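Ascorbate-specific PTS system EIIA component (Streptococcus pyogenes serotype M1, PDB 2OQT) probably serves as the cytoplasmic EIIA component of a sugar phosphotransferase system, passing on phosphoryl groups during ascorbate uptake. Local coordinates at residues I9-I14 and I35-V40; S42-A47 and T103-D108; P57-M62 and A66-E71; T87-F92 and E97-L102. All blocks are in the same frame, centred on the assembly; numbering follows the deposited sequence.

Overall arrangement
The four contacts make a chain of neighbours through one small, single-domain fold. Contact 1 closes before contact 2 opens, and contacts 3 and 4 follow one another within the long loop that contact 2 closes. Their centres are spaced about 12 Å (1 to 2), 11 Å (2 to 3) and 12 Å (3 to 4), whereas contacts 1 and 4 lie about 20 Å apart, on opposite sides of the chain's centre. Strand 97-105 is the common element of contacts 2 and 4, and contact 3 meets it through backbone bonds at A66 and P68. Helix ends, central sheet and the histidine-bearing segment 66-71 are thereby linked into one framework.

Contact 1 of 4, residues I9-I14 and I35-V40; sequences IDNNSI and IDSKAV
The side-chain oxygen of N11 is gripped by two donors, S37 OG and R78 NH2. S37 OG donates a hydrogen bond to N11 OD1 at 2.8 Å, lying in the plane of the amide and meeting the oxygen on a lone pair, with a C=O...donor angle of 125°. Through the nitrogen that bonds N11 OD1, R78 also holds the carbonyl of S37, so one guanidinium bridges both sides of the contact. Its charge would probably polarise the amide and strengthen OD1 as an acceptor.

The other end of the amide is turned back on its own helix, where N11 ND2 bonds to A7 O. With both polar atoms engaged, the rotation of the amide is fixed, and the assignment of OD1 and ND2 agrees with their partners. S37 places its hydroxyl between its backbone N and carbonyl carbon (chi1 64°), which sends OG across to the asparagine; a weak contact to P33 O competes for the proton given to N11 OD1. Two carbon-to-oxygen approaches complete the join: S37 CB comes 3.3 Å from N11 O, and A39 CB lies against N11 OD1 at 3.7 Å.

Helix 4-10 ends in a Schellman motif, with N12 as its positive-phi C-prime residue; S13 N reaches L8 O, and N12 N makes a weak bond to I9 O. The contact joins the C-terminal end of this helix to the segment that leaves helix 23-36. Strand 80-86 lies beside both, since A80 touches N11 and A39, while S13 is hydrogen-bonded to the backbone at F81 and L83.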
loop_
_atom_site.group_PDB
_atom_site.type_symbol
_atom_site.label_atom_id
_atom_site.label_comp_id
_atom_site.label_asym_id
_atom_site.label_seq_id
_atom_site.Cartn_x
_atom_site.Cartn_y
_atom_site.Cartn_z
ATOM N N ILE A 9 3.675 -0.545 -12.163
ATOM C CA ILE A 9 3.418 -0.867 -13.557
ATOM C C ILE A 9 3.683 -2.339 -13.794
ATOM O O ILE A 9 2.892 -3.011 -14.467
ATOM C CB ILE A 9 4.299 -0.050 -14.533
ATOM C CG1 ILE A 9 3.901 1.426 -14.560
ATOM C CG2 ILE A 9 4.172 -0.630 -15.933
ATOM C CD1 ILE A 9 4.996 2.347 -15.140
ATOM N N ASP A 10 4.794 -2.834 -13.255
ATOM C CA ASP A 10 5.193 -4.213 -13.476
ATOM C C ASP A 10 4.207 -5.224 -12.930
ATOM O O ASP A 10 4.206 -6.417 -13.300
ATOM C CB ASP A 10 6.564 -4.446 -12.885
ATOM C CG ASP A 10 7.630 -3.690 -13.638
ATOM O OD1 ASP A 10 7.362 -3.291 -14.819
ATOM O OD2 ASP A 10 8.732 -3.490 -13.058
ATOM N N ASN A 11 3.356 -4.729 -12.049
ATOM C CA ASN A 11 2.456 -5.551 -11.295
ATOM C C ASN A 11 1.054 -5.178 -11.633
ATOM O O ASN A 11 0.121 -5.916 -11.275
ATOM C CB ASN A 11 2.744 -5.348 -9.814
ATOM C CG ASN A 11 3.925 -6.140 -9.373
ATOM O OD1 ASN A 11 3.801 -7.354 -9.184
ATOM N ND2 ASN A 11 5.094 -5.503 -9.281
ATOM N N ASN A 12 0.922 -4.018 -12.308
ATOM C CA ASN A 12 -0.363 -3.441 -12.665
ATOM C C ASN A 12 -1.203 -3.348 -11.443
ATOM O O ASN A 12 -2.295 -3.899 -11.403
ATOM C CB ASN A 12 -1.074 -4.307 -13.703
ATOM C CG ASN A 12 -0.767 -3.879 -15.112
ATOM O OD1 ASN A 12 -1.490 -4.227 -16.034
ATOM N ND2 ASN A 12 0.297 -3.103 -15.287
ATOM N N SER A 13 -0.677 -2.621 -10.457
ATOM C CA SER A 13 -1.013 -2.782 -9.031
ATOM C C SER A 13 -2.003 -1.796 -8.477
ATOM O O SER A 13 -2.346 -1.856 -7.296
ATOM C CB SER A 13 0.247 -2.540 -8.240
ATOM O OG SER A 13 0.830 -3.747 -7.897
ATOM N N ILE A 14 -2.417 -0.851 -9.309
ATOM C CA ILE A 14 -3.270 0.211 -8.856
ATOM C C ILE A 14 -4.733 -0.230 -8.961
ATOM O O ILE A 14 -5.141 -0.821 -9.972
ATOM C CB ILE A 14 -2.949 1.518 -9.608
ATOM C CG1 ILE A 14 -1.411 1.672 -9.744
ATOM C CG2 ILE A 14 -3.639 2.738 -8.918
ATOM C CD1 ILE A 14 -0.849 3.078 -9.686
ATOM N N ILE A 35 -1.524 -10.634 -5.471
ATOM C CA ILE A 35 -1.833 -12.016 -5.706
ATOM C C ILE A 35 -2.232 -12.135 -7.179
ATOM O O ILE A 35 -1.708 -12.953 -7.852
ATOM C CB ILE A 35 -2.940 -12.501 -4.753
ATOM C CG1 ILE A 35 -2.339 -12.606 -3.344
ATOM C CG2 ILE A 35 -3.467 -13.869 -5.254
ATOM C CD1 ILE A 35 -3.316 -12.437 -2.185
ATOM N N ASP A 36 -3.110 -11.258 -7.669
ATOM C CA ASP A 36 -3.318 -11.084 -9.118
ATOM C C ASP A 36 -2.041 -11.118 -9.978
ATOM O O ASP A 36 -2.048 -11.723 -11.043
ATOM C CB ASP A 36 -4.117 -9.805 -9.447
ATOM C CG ASP A 36 -5.580 -9.838 -8.896
ATOM O OD1 ASP A 36 -6.171 -10.948 -8.709
ATOM O OD2 ASP A 36 -6.132 -8.733 -8.655
ATOM N N SER A 37 -0.959 -10.462 -9.557
ATOM C CA SER A 37 0.212 -10.363 -10.408
ATOM C C SER A 37 1.211 -11.478 -10.079
ATOM O O SER A 37 2.350 -11.494 -10.569
ATOM C CB SER A 37 0.831 -8.986 -10.266
ATOM O OG SER A 37 1.318 -8.728 -8.939
ATOM N N LYS A 38 0.743 -12.427 -9.282
ATOM C CA LYS A 38 1.578 -13.469 -8.657
ATOM C C LYS A 38 2.872 -13.016 -7.919
ATOM O O LYS A 38 3.803 -13.811 -7.795
ATOM C CB LYS A 38 1.888 -14.669 -9.600
ATOM C CG LYS A 38 0.994 -14.932 -10.856
ATOM C CD LYS A 38 -0.468 -15.326 -10.573
ATOM C CE LYS A 38 -0.722 -16.875 -10.511
ATOM N NZ LYS A 38 0.141 -17.754 -11.380
ATOM N N ALA A 39 2.917 -11.787 -7.380
ATOM C CA ALA A 39 4.089 -11.356 -6.576
ATOM C C ALA A 39 4.063 -11.994 -5.182
ATOM O O ALA A 39 5.117 -12.311 -4.638
ATOM C CB ALA A 39 4.164 -9.833 -6.467
ATOM N N VAL A 40 2.844 -12.140 -4.619
ATOM C CA VAL A 40 2.602 -12.795 -3.338
ATOM C C VAL A 40 1.447 -13.805 -3.398
ATOM O O VAL A 40 0.677 -13.854 -4.351
ATOM C CB VAL A 40 2.325 -11.797 -2.167
ATOM C CG1 VAL A 40 3.344 -10.671 -2.150
ATOM C CG2 VAL A 40 0.862 -11.222 -2.205
#

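Contact 2 of 4, residues S42-A47 and T103-D108; sequences SAYYDA and TLAATD
The side chain of Y44 is swung out with CG opposite the backbone N (chi1 -165°), which carries the phenol oxygen to L104 O, while a chi2 of 49° sets the turn of the ring about its long axis, with the CE2 side near A105 CB. This long reach explains how two segments whose nearest CA atoms, those of Y44 and A105, are 8.7 Å apart can still be bonded. Y44 OH donates to L104 O at 2.7 Å. The hydroxyl lies in the plane of that carbonyl, at a C=O...donor angle of 150°, and the carbonyl oxygen in turn sits at the edge of the tyrosine ring, close to its plane.

The apolar half of the contact runs alongside this bond. A105 CB packs obliquely against the ring, 3.8 Å from Y44 CE2, with Y44 CZ only slightly farther from the same methyl at 4.1 Å. The L104 side chain is engaged elsewhere, against H112 and A116 of helix 111-124, so it is mainly the main-chain oxygen of this residue that serves helix 42-55.

Y44 OH has a second role, because A70 N is hydrogen-bonded to it, and H69 packs against the same tyrosine. One buried hydroxyl thus donates a hydrogen bond to L104 O and accepts one from A70 N. This pairing satisfies polar backbone atoms in the interior, and it fixes the direction of the phenol's O-H. Acting as donor and acceptor at once, the hydroxyl ties helix 42-55 both to strand 97-105 and to segment 66-71.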
loop_
_atom_site.group_PDB
_atom_site.type_symbol
_atom_site.label_atom_id
_atom_site.label_comp_id
_atom_site.label_asym_id
_atom_site.label_seq_id
_atom_site.Cartn_x
_atom_site.Cartn_y
_atom_site.Cartn_z
ATOM N N SER A 42 -1.730 -15.773 -0.885
ATOM C CA SER A 42 -2.649 -15.448 0.186
ATOM C C SER A 42 -1.941 -15.507 1.545
ATOM O O SER A 42 -2.240 -14.742 2.444
ATOM C CB SER A 42 -3.845 -16.412 0.178
ATOM O OG SER A 42 -3.395 -17.739 0.451
ATOM N N ALA A 43 -1.004 -16.417 1.718
ATOM C CA ALA A 43 -0.403 -16.562 3.029
ATOM C C ALA A 43 0.214 -15.210 3.483
ATOM O O ALA A 43 0.515 -15.027 4.676
ATOM C CB ALA A 43 0.628 -17.653 3.012
ATOM N N TYR A 44 0.408 -14.294 2.527
ATOM C CA TYR A 44 0.881 -12.939 2.811
ATOM C C TYR A 44 -0.221 -12.111 3.425
ATOM O O TYR A 44 0.001 -11.467 4.405
ATOM C CB TYR A 44 1.494 -12.233 1.577
ATOM C CG TYR A 44 2.304 -11.003 1.952
ATOM C CD1 TYR A 44 3.277 -11.062 2.970
ATOM C CD2 TYR A 44 2.079 -9.754 1.334
ATOM C CE1 TYR A 44 4.019 -9.919 3.329
ATOM C CE2 TYR A 44 2.820 -8.598 1.716
ATOM C CZ TYR A 44 3.778 -8.697 2.692
ATOM O OH TYR A 44 4.508 -7.597 3.067
ATOM N N TYR A 45 -1.413 -12.123 2.863
ATOM C CA TYR A 45 -2.537 -11.509 3.547
ATOM C C TYR A 45 -2.614 -12.042 5.019
ATOM O O TYR A 45 -2.458 -11.293 5.957
ATOM C CB TYR A 45 -3.814 -11.746 2.730
ATOM C CG TYR A 45 -5.107 -11.616 3.518
ATOM C CD1 TYR A 45 -5.597 -10.361 3.912
ATOM C CD2 TYR A 45 -5.823 -12.745 3.892
ATOM C CE1 TYR A 45 -6.803 -10.230 4.663
ATOM C CE2 TYR A 45 -7.020 -12.627 4.654
ATOM C CZ TYR A 45 -7.500 -11.369 5.027
ATOM O OH TYR A 45 -8.673 -11.286 5.758
ATOM N N ASP A 46 -2.780 -13.338 5.214
ATOM C CA ASP A 46 -2.701 -13.940 6.539
ATOM C C ASP A 46 -1.594 -13.393 7.432
ATOM O O ASP A 46 -1.818 -13.075 8.603
ATOM C CB ASP A 46 -2.579 -15.457 6.394
ATOM C CG ASP A 46 -3.739 -16.034 5.625
ATOM O OD1 ASP A 46 -3.595 -17.018 4.871
ATOM O OD2 ASP A 46 -4.807 -15.444 5.739
ATOM N N ALA A 47 -0.397 -13.262 6.880
ATOM C CA ALA A 47 0.694 -12.787 7.677
ATOM C C ALA A 47 0.468 -11.298 8.040
ATOM O O ALA A 47 0.873 -10.823 9.082
ATOM C CB ALA A 47 2.021 -13.055 6.971
ATOM N N THR A 103 0.302 -1.223 0.060
ATOM C CA THR A 103 0.984 -2.485 0.271
ATOM C C THR A 103 2.396 -2.592 -0.251
ATOM O O THR A 103 2.703 -2.230 -1.386
ATOM C CB THR A 103 0.162 -3.557 -0.364
ATOM O OG1 THR A 103 -1.155 -3.321 0.108
ATOM C CG2 THR A 103 0.633 -4.953 0.051
ATOM N N LEU A 104 3.220 -3.181 0.585
ATOM C CA LEU A 104 4.617 -3.338 0.303
ATOM C C LEU A 104 4.983 -4.787 0.502
ATOM O O LEU A 104 4.663 -5.336 1.534
ATOM C CB LEU A 104 5.365 -2.510 1.337
ATOM C CG LEU A 104 6.870 -2.547 1.460
ATOM C CD1 LEU A 104 7.173 -1.751 2.709
ATOM C CD2 LEU A 104 7.364 -3.892 1.658
ATOM N N ALA A 105 5.636 -5.421 -0.464
ATOM C CA ALA A 105 6.145 -6.789 -0.241
ATOM C C ALA A 105 7.614 -6.917 -0.565
ATOM O O ALA A 105 8.112 -6.409 -1.599
ATOM C CB ALA A 105 5.319 -7.851 -1.010
ATOM N N ALA A 106 8.314 -7.615 0.306
ATOM C CA ALA A 106 9.740 -7.755 0.122
ATOM C C ALA A 106 10.231 -9.099 0.561
ATOM O O ALA A 106 9.752 -9.651 1.554
ATOM C CB ALA A 106 10.502 -6.628 0.881
ATOM N N THR A 107 11.219 -9.591 -0.178
ATOM C CA THR A 107 11.980 -10.784 0.180
ATOM C C THR A 107 13.166 -10.474 1.137
ATOM O O THR A 107 13.701 -11.398 1.753
ATOM C CB THR A 107 12.544 -11.450 -1.060
ATOM O OG1 THR A 107 13.656 -10.686 -1.510
ATOM C CG2 THR A 107 11.514 -11.539 -2.208
ATOM N N ASP A 108 13.588 -9.202 1.262
ATOM C CA ASP A 108 14.596 -8.803 2.281
ATOM C C ASP A 108 14.133 -7.708 3.251
ATOM O O ASP A 108 13.751 -6.618 2.819
ATOM C CB ASP A 108 15.930 -8.379 1.647
ATOM C CG ASP A 108 17.037 -8.155 2.695
ATOM O OD1 ASP A 108 17.101 -8.920 3.688
ATOM O OD2 ASP A 108 17.849 -7.216 2.543
#

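Contact 3 of 4, residues P57-M62 and A66-E71; sequences PYYVLM and AMPHAE
Y59 lays one face of its ring over P68, whose CA stands 3.9 Å from the ring centroid in a CH-pi contact offset toward the rim. At the edge of the same ring, near its plane, A66 CB meets Y59 CD2 at 3.8 Å. A chi1 of 45° puts the ring between the backbone N and carbonyl carbon of Y59, and this torsion leaves it lying along A66-P68. The ring's hydroxyl looks elsewhere, bonding to T52 OG1 on helix 42-55.

The carbonyl oxygen of Y59 holds the same partner segment. M67 N donates to Y59 O at 3.0 Å along an almost straight line (174° at the hydrogen), and A66 CA offers a CA-H...O contact to that oxygen at 3.6 Å. A type I turn from P57 to V60 presents the two tyrosines in succession.

Y59 turns its CD1 edge onto the face of Y58, with Y59 CD1 3.6 Å above the middle of the Y58 ring. The edge of Y58 is directed at the face of H69, in an offset T-shaped pair whose centroids are 5.5 Å apart and whose planes meet at 87°. At the end of the ring, Y58 OH makes a weak bond to H69 O at 2.8 Å. Beyond the segments, the ring of H112 also meets the imidazole.

Such a Pro-His segment, set just after a sheet strand and beside a second histidine, is characteristic of type 2 EIIA domains. By analogy with those relatives, H69 is probably the phosphorylated histidine; Y58, with CB of Y59, borders its imidazole.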
loop_
_atom_site.group_PDB
_atom_site.type_symbol
_atom_site.label_atom_id
_atom_site.label_comp_id
_atom_site.label_asym_id
_atom_site.label_seq_id
_atom_site.Cartn_x
_atom_site.Cartn_y
_atom_site.Cartn_z
ATOM N N PRO A 57 -1.772 -1.889 14.496
ATOM C CA PRO A 57 -1.627 -1.376 13.134
ATOM C C PRO A 57 -0.355 -0.512 12.894
ATOM O O PRO A 57 -0.461 0.671 12.532
ATOM C CB PRO A 57 -2.888 -0.550 12.958
ATOM C CG PRO A 57 -3.227 -0.105 14.317
ATOM C CD PRO A 57 -2.846 -1.212 15.235
ATOM N N TYR A 58 0.823 -1.130 13.017
ATOM C CA TYR A 58 2.120 -0.437 12.937
ATOM C C TYR A 58 2.388 0.247 11.591
ATOM O O TYR A 58 3.140 1.203 11.535
ATOM C CB TYR A 58 3.287 -1.395 13.276
ATOM C CG TYR A 58 3.274 -2.661 12.473
ATOM C CD1 TYR A 58 4.062 -2.796 11.335
ATOM C CD2 TYR A 58 2.458 -3.739 12.844
ATOM C CE1 TYR A 58 4.043 -3.979 10.578
ATOM C CE2 TYR A 58 2.413 -4.915 12.105
ATOM C CZ TYR A 58 3.203 -5.035 10.965
ATOM O OH TYR A 58 3.174 -6.217 10.239
ATOM N N TYR A 59 1.800 -0.231 10.505
ATOM C CA TYR A 59 2.106 0.335 9.183
ATOM C C TYR A 59 1.219 1.511 8.800
ATOM O O TYR A 59 1.255 1.984 7.679
ATOM C CB TYR A 59 2.018 -0.763 8.122
ATOM C CG TYR A 59 0.807 -1.579 8.331
ATOM C CD1 TYR A 59 0.885 -2.770 9.034
ATOM C CD2 TYR A 59 -0.439 -1.129 7.904
ATOM C CE1 TYR A 59 -0.236 -3.511 9.281
ATOM C CE2 TYR A 59 -1.571 -1.867 8.151
ATOM C CZ TYR A 59 -1.463 -3.063 8.835
ATOM O OH TYR A 59 -2.558 -3.830 9.112
ATOM N N VAL A 60 0.404 1.978 9.725
ATOM C CA VAL A 60 -0.417 3.167 9.484
ATOM C C VAL A 60 0.346 4.433 9.929
ATOM O O VAL A 60 0.124 4.949 10.999
ATOM C CB VAL A 60 -1.752 3.082 10.216
ATOM C CG1 VAL A 60 -2.682 4.067 9.615
ATOM C CG2 VAL A 60 -2.337 1.684 10.136
ATOM N N LEU A 61 1.255 4.911 9.099
ATOM C CA LEU A 61 2.241 5.911 9.498
ATOM C C LEU A 61 1.784 7.341 9.411
ATOM O O LEU A 61 2.168 8.135 10.269
ATOM C CB LEU A 61 3.545 5.764 8.697
ATOM C CG LEU A 61 4.436 4.519 8.874
ATOM C CD1 LEU A 61 4.288 3.807 10.213
ATOM C CD2 LEU A 61 4.165 3.539 7.773
HETATM N N MSE A 62 1.007 7.696 8.390
HETATM C CA MSE A 62 0.501 9.069 8.282
HETATM C C MSE A 62 -0.997 9.160 7.975
HETATM O O MSE A 62 -1.570 8.210 7.446
HETATM C CB MSE A 62 1.353 9.904 7.320
HETATM C CG MSE A 62 1.732 9.240 6.008
HETATM SE SE MSE A 62 3.528 9.731 5.323
HETATM C CE MSE A 62 3.337 11.701 5.219
ATOM N N ALA A 66 -2.298 3.606 4.977
ATOM C CA ALA A 66 -1.568 2.456 5.528
ATOM C C ALA A 66 -0.644 1.931 4.454
ATOM O O ALA A 66 -0.982 1.965 3.297
ATOM C CB ALA A 66 -2.502 1.390 5.959
HETATM N N MSE A 67 0.525 1.453 4.841
HETATM C CA MSE A 67 1.371 0.679 3.947
HETATM C C MSE A 67 1.528 -0.754 4.468
HETATM O O MSE A 67 2.552 -1.130 5.036
HETATM C CB MSE A 67 2.714 1.360 3.752
HETATM C CG MSE A 67 3.139 2.021 5.014
HETATM SE SE MSE A 67 5.001 2.487 5.069
HETATM C CE MSE A 67 5.692 1.172 3.709
ATOM N N PRO A 68 0.498 -1.578 4.225
ATOM C CA PRO A 68 0.370 -2.918 4.829
ATOM C C PRO A 68 1.503 -3.807 4.432
ATOM O O PRO A 68 1.838 -3.852 3.272
ATOM C CB PRO A 68 -0.940 -3.436 4.249
ATOM C CG PRO A 68 -1.659 -2.228 3.841
ATOM C CD PRO A 68 -0.638 -1.278 3.343
ATOM N N HIS A 69 2.098 -4.499 5.394
ATOM C CA HIS A 69 3.198 -5.412 5.128
ATOM C C HIS A 69 3.388 -6.272 6.372
ATOM O O HIS A 69 2.895 -5.920 7.450
ATOM C CB HIS A 69 4.494 -4.672 4.745
ATOM C CG HIS A 69 5.096 -3.882 5.874
ATOM N ND1 HIS A 69 6.149 -4.353 6.629
ATOM C CD2 HIS A 69 4.746 -2.687 6.419
ATOM C CE1 HIS A 69 6.442 -3.470 7.566
ATOM N NE2 HIS A 69 5.596 -2.459 7.469
ATOM N N ALA A 70 4.067 -7.412 6.194
ATOM C CA ALA A 70 4.499 -8.288 7.301
ATOM C C ALA A 70 6.000 -8.587 7.239
ATOM O O ALA A 70 6.710 -8.180 6.301
ATOM C CB ALA A 70 3.698 -9.594 7.318
ATOM N N GLU A 71 6.505 -9.306 8.238
ATOM C CA GLU A 71 7.926 -9.652 8.188
ATOM C C GLU A 71 8.213 -10.959 7.496
ATOM O O GLU A 71 8.078 -12.064 8.053
ATOM C CB GLU A 71 8.653 -9.425 9.501
ATOM C CG GLU A 71 8.888 -7.927 9.724
ATOM C CD GLU A 71 9.777 -7.266 8.647
ATOM O OE1 GLU A 71 10.279 -7.975 7.719
ATOM O OE2 GLU A 71 9.985 -6.020 8.764
#

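Contact 4 of 4, residues T87-F92 and E97-L102; sequences TKPVTF and EVSVLL
E97, V98 and P89 carry most of the buried surface here, and V98 provides the main-chain core of the join. It forms an antiparallel hydrogen-bonded pair with V90: V90 N reaches V98 O at 2.7 Å, and V98 N reaches V90 O at 2.6 Å. V98 also turns its CG2 branch to F92, 3.7 Å from F92 CD2 and oblique to the ring. Farther along that ring, F92 CZ meets L101 CD2 edge-on at 4.0 Å.

The side chain of E97 runs extended beyond CG, carrying its carboxylate across P89, where OE1 comes 3.2 Å from P89 CB. Its CG passes T91 OG1 within the adjacent non-hydrogen-bonded pair. S99 OG also lies against the proline ring, 3.3 Å from P89 CG, while P89 CA makes a CA-H...O contact to V98 O.

The chain turns corners at T87-K88 and at S99; the backbone directions of 88-92 and 97-101 are 97° apart, and two pairs are bridged, V90 with V98 and T91 with E97. Together they form the beta hairpin 89-91/97-105, whose second strand continues past the corner at S99 to pair with strands 64-66 and 80-86.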
loop_
_atom_site.group_PDB
_atom_site.type_symbol
_atom_site.label_atom_id
_atom_site.label_comp_id
_atom_site.label_asym_id
_atom_site.label_seq_id
_atom_site.Cartn_x
_atom_site.Cartn_y
_atom_site.Cartn_z
ATOM N N THR A 87 -13.211 4.475 -1.462
ATOM C CA THR A 87 -14.382 5.320 -1.417
ATOM C C THR A 87 -14.589 6.006 -0.056
ATOM O O THR A 87 -14.648 7.258 0.044
ATOM C CB THR A 87 -15.592 4.412 -1.733
ATOM O OG1 THR A 87 -15.844 4.442 -3.147
ATOM C CG2 THR A 87 -16.828 4.795 -0.921
ATOM N N LYS A 88 -14.700 5.185 0.991
ATOM C CA LYS A 88 -14.976 5.691 2.335
ATOM C C LYS A 88 -13.895 5.197 3.300
ATOM O O LYS A 88 -13.594 3.995 3.321
ATOM C CB LYS A 88 -16.357 5.185 2.789
ATOM C CG LYS A 88 -17.123 6.072 3.770
ATOM C CD LYS A 88 -18.016 5.210 4.724
ATOM C CE LYS A 88 -19.259 4.569 4.020
ATOM N NZ LYS A 88 -18.936 3.628 2.889
ATOM N N PRO A 89 -13.315 6.108 4.096
ATOM C CA PRO A 89 -12.287 5.828 5.111
ATOM C C PRO A 89 -12.605 4.633 5.995
ATOM O O PRO A 89 -13.710 4.479 6.473
ATOM C CB PRO A 89 -12.285 7.086 5.965
ATOM C CG PRO A 89 -12.704 8.151 5.062
ATOM C CD PRO A 89 -13.635 7.540 4.027
ATOM N N VAL A 90 -11.625 3.791 6.224
ATOM C CA VAL A 90 -11.847 2.615 7.014
ATOM C C VAL A 90 -11.079 2.867 8.323
ATOM O O VAL A 90 -10.088 3.592 8.312
ATOM C CB VAL A 90 -11.460 1.323 6.179
ATOM C CG1 VAL A 90 -9.984 0.900 6.387
ATOM C CG2 VAL A 90 -12.440 0.191 6.421
ATOM N N THR A 91 -11.567 2.329 9.444
ATOM C CA THR A 91 -10.983 2.580 10.749
ATOM C C THR A 91 -10.183 1.370 11.257
ATOM O O THR A 91 -10.721 0.279 11.431
ATOM C CB THR A 91 -12.045 2.975 11.789
ATOM O OG1 THR A 91 -12.925 3.966 11.240
ATOM C CG2 THR A 91 -11.376 3.593 13.016
ATOM N N PHE A 92 -8.887 1.584 11.474
ATOM C CA PHE A 92 -8.008 0.525 11.964
ATOM C C PHE A 92 -8.148 0.377 13.497
ATOM O O PHE A 92 -8.727 1.232 14.160
ATOM C CB PHE A 92 -6.571 0.777 11.488
ATOM C CG PHE A 92 -6.263 0.149 10.147
ATOM C CD1 PHE A 92 -5.443 -0.984 10.063
ATOM C CD2 PHE A 92 -6.809 0.675 8.960
ATOM C CE1 PHE A 92 -5.171 -1.601 8.804
ATOM C CE2 PHE A 92 -6.574 0.068 7.727
ATOM C CZ PHE A 92 -5.741 -1.074 7.640
ATOM N N GLU A 97 -8.001 6.381 10.795
ATOM C CA GLU A 97 -8.840 6.272 9.626
ATOM C C GLU A 97 -8.020 6.253 8.332
ATOM O O GLU A 97 -7.155 7.100 8.105
ATOM C CB GLU A 97 -9.847 7.432 9.580
ATOM C CG GLU A 97 -11.090 7.262 10.480
ATOM C CD GLU A 97 -12.345 8.028 9.968
ATOM O OE1 GLU A 97 -12.307 8.584 8.840
ATOM O OE2 GLU A 97 -13.394 8.049 10.684
ATOM N N VAL A 98 -8.305 5.298 7.458
ATOM C CA VAL A 98 -7.468 5.098 6.283
ATOM C C VAL A 98 -8.271 5.149 4.976
ATOM O O VAL A 98 -9.356 4.556 4.873
ATOM C CB VAL A 98 -6.652 3.775 6.415
ATOM C CG1 VAL A 98 -5.946 3.406 5.106
ATOM C CG2 VAL A 98 -5.648 3.910 7.567
ATOM N N SER A 99 -7.732 5.854 3.977
ATOM C CA SER A 99 -8.416 5.894 2.702
ATOM C C SER A 99 -7.522 5.388 1.620
ATOM O O SER A 99 -8.005 4.984 0.552
ATOM C CB SER A 99 -8.945 7.310 2.375
ATOM O OG SER A 99 -10.099 7.596 3.172
ATOM N N VAL A 100 -6.218 5.395 1.894
ATOM C CA VAL A 100 -5.255 4.886 0.927
ATOM C C VAL A 100 -4.278 3.857 1.502
ATOM O O VAL A 100 -3.512 4.134 2.414
ATOM C CB VAL A 100 -4.504 6.050 0.238
ATOM C CG1 VAL A 100 -3.544 5.527 -0.853
ATOM C CG2 VAL A 100 -5.524 7.063 -0.342
ATOM N N LEU A 101 -4.298 2.668 0.920
ATOM C CA LEU A 101 -3.373 1.577 1.284
ATOM C C LEU A 101 -2.339 1.304 0.194
ATOM O O LEU A 101 -2.679 0.892 -0.947
ATOM C CB LEU A 101 -4.153 0.304 1.603
ATOM C CG LEU A 101 -5.117 0.489 2.798
ATOM C CD1 LEU A 101 -6.503 0.987 2.348
ATOM C CD2 LEU A 101 -5.215 -0.788 3.640
ATOM N N LEU A 102 -1.086 1.577 0.566
ATOM C CA LEU A 102 0.090 1.174 -0.189
ATOM C C LEU A 102 0.802 -0.053 0.405
ATOM O O LEU A 102 1.768 0.058 1.149
ATOM C CB LEU A 102 1.075 2.333 -0.283
ATOM C CG LEU A 102 1.696 2.457 -1.668
ATOM C CD1 LEU A 102 1.994 3.913 -1.967
ATOM C CD2 LEU A 102 2.924 1.610 -1.791
#